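Local coordinates for protein cytochrome c552 (Thermochromatium tepidum, PDB 5ZE8) that probably carries electrons through five covalently bound heme c groups, as a low-potential multiheme cytochrome of a thermophilic purple sulfur photosynthetic bacterium, at residues S42-N47 and D203-P208. Numbering follows the deposited sequence.
Sequences SELCAN and DGKTIP. With HEC (heme c), chain B.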
loop_
_atom_site.group_PDB
_atom_site.type_symbol
_atom_site.label_atom_id
_atom_site.label_comp_id
_atom_site.label_asym_id
_atom_site.label_seq_id
_atom_site.Cartn_x
_atom_site.Cartn_y
_atom_site.Cartn_z
ATOM N N SER A 42 11.655 -7.048 16.828
ATOM C CA SER A 42 10.320 -7.705 16.748
ATOM C C SER A 42 10.392 -9.174 17.250
ATOM O O SER A 42 9.352 -9.782 17.624
ATOM C CB SER A 42 9.769 -7.622 15.326
ATOM O OG SER A 42 9.738 -6.250 14.885
ATOM N N GLU A 43 11.588 -9.774 17.157
ATOM C CA GLU A 43 11.799 -11.120 17.659
ATOM C C GLU A 43 11.515 -11.187 19.176
ATOM O O GLU A 43 11.123 -12.260 19.666
ATOM C CB GLU A 43 13.228 -11.609 17.329
ATOM C CG GLU A 43 13.546 -11.638 15.873
ATOM C CD GLU A 43 12.719 -12.632 15.083
ATOM O OE1 GLU A 43 12.479 -13.733 15.616
ATOM O OE2 GLU A 43 12.343 -12.337 13.888
ATOM N N LEU A 44 11.762 -10.142 19.930
ATOM C CA LEU A 44 11.463 -10.143 21.350
ATOM C C LEU A 44 9.961 -10.222 21.566
ATOM O O LEU A 44 9.486 -11.074 22.280
ATOM C CB LEU A 44 12.009 -8.897 22.072
ATOM C CG LEU A 44 11.537 -8.885 23.563
ATOM C CD1 LEU A 44 12.072 -10.150 24.262
ATOM C CD2 LEU A 44 11.925 -7.661 24.308
ATOM N N CYS A 45 9.193 -9.436 20.839
ATOM C CA CYS A 45 7.756 -9.427 20.896
ATOM C C CYS A 45 7.162 -10.752 20.556
ATOM O O CYS A 45 6.177 -11.153 21.146
ATOM C CB CYS A 45 7.198 -8.315 19.990
ATOM S SG CYS A 45 7.951 -6.694 20.092
ATOM N N ALA A 46 7.775 -11.499 19.617
ATOM C CA ALA A 46 7.310 -12.754 19.124
ATOM C C ALA A 46 7.302 -13.787 20.206
ATOM O O ALA A 46 6.540 -14.713 20.088
ATOM C CB ALA A 46 8.202 -13.280 18.024
ATOM N N ASN A 47 8.054 -13.572 21.264
ATOM C CA ASN A 47 7.952 -14.533 22.398
ATOM C C ASN A 47 6.577 -14.705 22.959
ATOM O O ASN A 47 6.248 -15.812 23.390
ATOM C CB ASN A 47 8.892 -14.122 23.486
ATOM C CG ASN A 47 10.333 -14.386 23.145
ATOM O OD1 ASN A 47 11.172 -13.547 23.357
ATOM N ND2 ASN A 47 10.623 -15.586 22.650
ATOM N N ASP A 203 10.172 -18.322 30.685
ATOM C CA ASP A 203 11.025 -19.488 30.221
ATOM C C ASP A 203 12.509 -19.357 30.664
ATOM O O ASP A 203 13.471 -19.574 29.873
ATOM C CB ASP A 203 10.953 -19.573 28.666
ATOM C CG ASP A 203 9.806 -20.459 28.140
ATOM O OD1 ASP A 203 8.631 -20.005 28.147
ATOM O OD2 ASP A 203 10.090 -21.611 27.665
ATOM N N GLY A 204 12.719 -18.914 31.897
ATOM C CA GLY A 204 14.044 -18.625 32.399
ATOM C C GLY A 204 14.798 -17.380 31.934
ATOM O O GLY A 204 15.924 -17.140 32.370
ATOM N N LYS A 205 14.248 -16.595 31.012
ATOM C CA LYS A 205 14.951 -15.472 30.387
ATOM C C LYS A 205 14.309 -14.182 30.933
ATOM O O LYS A 205 13.096 -14.139 31.123
ATOM C CB LYS A 205 14.717 -15.596 28.881
ATOM C CG LYS A 205 15.604 -14.750 27.999
ATOM C CD LYS A 205 15.566 -15.213 26.540
ATOM C CE LYS A 205 14.235 -14.964 25.800
ATOM N NZ LYS A 205 14.326 -13.873 24.779
ATOM N N THR A 206 15.097 -13.170 31.280
ATOM C CA THR A 206 14.513 -11.938 31.781
ATOM C C THR A 206 14.054 -11.151 30.544
ATOM O O THR A 206 14.806 -11.029 29.557
ATOM C CB THR A 206 15.450 -11.119 32.719
ATOM O OG1 THR A 206 16.259 -10.202 31.982
ATOM C CG2 THR A 206 16.336 -12.039 33.516
ATOM N N ILE A 207 12.792 -10.737 30.603
ATOM C CA ILE A 207 12.185 -9.798 29.627
ATOM C C ILE A 207 12.228 -8.413 30.268
ATOM O O ILE A 207 11.696 -8.206 31.331
ATOM C CB ILE A 207 10.728 -10.173 29.294
ATOM C CG1 ILE A 207 10.636 -11.650 28.826
ATOM C CG2 ILE A 207 10.102 -9.199 28.252
ATOM C CD1 ILE A 207 11.415 -12.023 27.568
ATOM N N PRO A 208 12.850 -7.441 29.580
ATOM C CA PRO A 208 12.856 -6.129 30.240
ATOM C C PRO A 208 11.425 -5.531 30.351
ATOM O O PRO A 208 10.493 -5.943 29.586
ATOM C CB PRO A 208 13.717 -5.336 29.308
ATOM C CG PRO A 208 13.449 -5.903 27.932
ATOM C CD PRO A 208 13.313 -7.385 28.199
HETATM FE FE HEC B . 2.865 -7.444 24.606
HETATM C CHA HEC B . -0.508 -7.046 25.122
HETATM C CHB HEC B . 2.809 -5.011 22.203
HETATM C CHC HEC B . 6.219 -7.895 24.009
HETATM C CHD HEC B . 2.971 -9.973 26.895
HETATM N NA HEC B . 1.466 -6.218 23.860
HETATM C C1A HEC B . 0.127 -6.211 24.226
HETATM C C2A HEC B . -0.576 -5.203 23.503
HETATM C C3A HEC B . 0.343 -4.636 22.643
HETATM C C4A HEC B . 1.622 -5.237 22.879
HETATM C CMA HEC B . 0.104 -3.489 21.671
HETATM C CAA HEC B . -2.055 -4.936 23.569
HETATM C CBA HEC B . -2.545 -4.218 24.833
HETATM C CGA HEC B . -3.985 -3.846 24.516
HETATM O O1A HEC B . -4.877 -4.690 24.646
HETATM O O2A HEC B . -4.328 -2.675 24.256
HETATM N NB HEC B . 4.248 -6.590 23.346
HETATM C C1B HEC B . 3.994 -5.617 22.426
HETATM C C2B HEC B . 5.183 -5.346 21.724
HETATM C C3B HEC B . 6.180 -6.146 22.162
HETATM C C4B HEC B . 5.533 -6.924 23.252
HETATM C CMB HEC B . 5.175 -4.304 20.568
HETATM C CAB HEC B . 7.647 -6.084 21.847
HETATM C CBB HEC B . 8.311 -4.809 21.916
HETATM N NC HEC B . 4.312 -8.700 25.353
HETATM C C1C HEC B . 5.642 -8.694 24.957
HETATM C C2C HEC B . 6.318 -9.780 25.588
HETATM C C3C HEC B . 5.391 -10.442 26.391
HETATM C C4C HEC B . 4.162 -9.734 26.263
HETATM C CMC HEC B . 7.745 -10.166 25.241
HETATM C CAC HEC B . 5.546 -11.669 27.257
HETATM C CBC HEC B . 6.673 -11.862 28.019
HETATM N ND HEC B . 1.539 -8.298 25.717
HETATM C C1D HEC B . 1.784 -9.327 26.612
HETATM C C2D HEC B . 0.548 -9.727 27.249
HETATM C C3D HEC B . -0.420 -8.929 26.781
HETATM C C4D HEC B . 0.235 -8.014 25.799
HETATM C CMD HEC B . 0.363 -10.842 28.282
HETATM C CAD HEC B . -1.894 -9.007 27.090
HETATM C CBD HEC B . -2.658 -9.845 26.064
HETATM C CGD HEC B . -2.096 -11.094 25.455
HETATM O O1D HEC B . -2.077 -12.158 26.153
HETATM O O2D HEC B . -1.690 -11.050 24.251
#
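Leu44 forks over Ile207 and Pro208 with its two methyl groups. CD1 lies 3.9 Å from Ile207 CD1. CD2 meets Pro208 CD, on the proline ring, at 4.1 Å. Leu44 and Ile207 run alongside one another, pointing opposite ways. With chi1 at 174°, the Leu44 CG swings away from its own backbone N, which brings the two methyls from the flank of helix 42-46 toward 203-208. Leu210 also touches this leucine.

Ile207 has a second partner, the edge of a heme c. Its CG2 is 3.9 Å from the heme methyl CMC, and its CG1 is 4.0 Å from CBC. The backbone of 42-47 reaches the same methyl, with Leu44 O 3.6 Å from CMC. The methyl therefore borders both segments.

Cys45 opens a CXXCH heme-binding motif, the signature of c-type cytochromes, and its thioether joins SG to CAB of this heme at 1.9 Å. Ala46 and Asn47 are the two residues between the motif cysteines. Helix 42-46 is short, with Ala46 N bonded to Ser42 O at 3.1 Å. Ser42 OG is hydrogen-bonded to Glu123.

On the other side, 205-207 is one arm of a two-stranded hairpin with 200-202. Asp203 and Gly204 form its type I' turn, both with positive phi. Ile207 pairs through its backbone with Val200. Toward the surface, the Lys205 chain is bent in its last two torsions and runs roughly perpendicular to the Asn47 side chain. Its NZ ends 4.4 Å from Leu44 CD1.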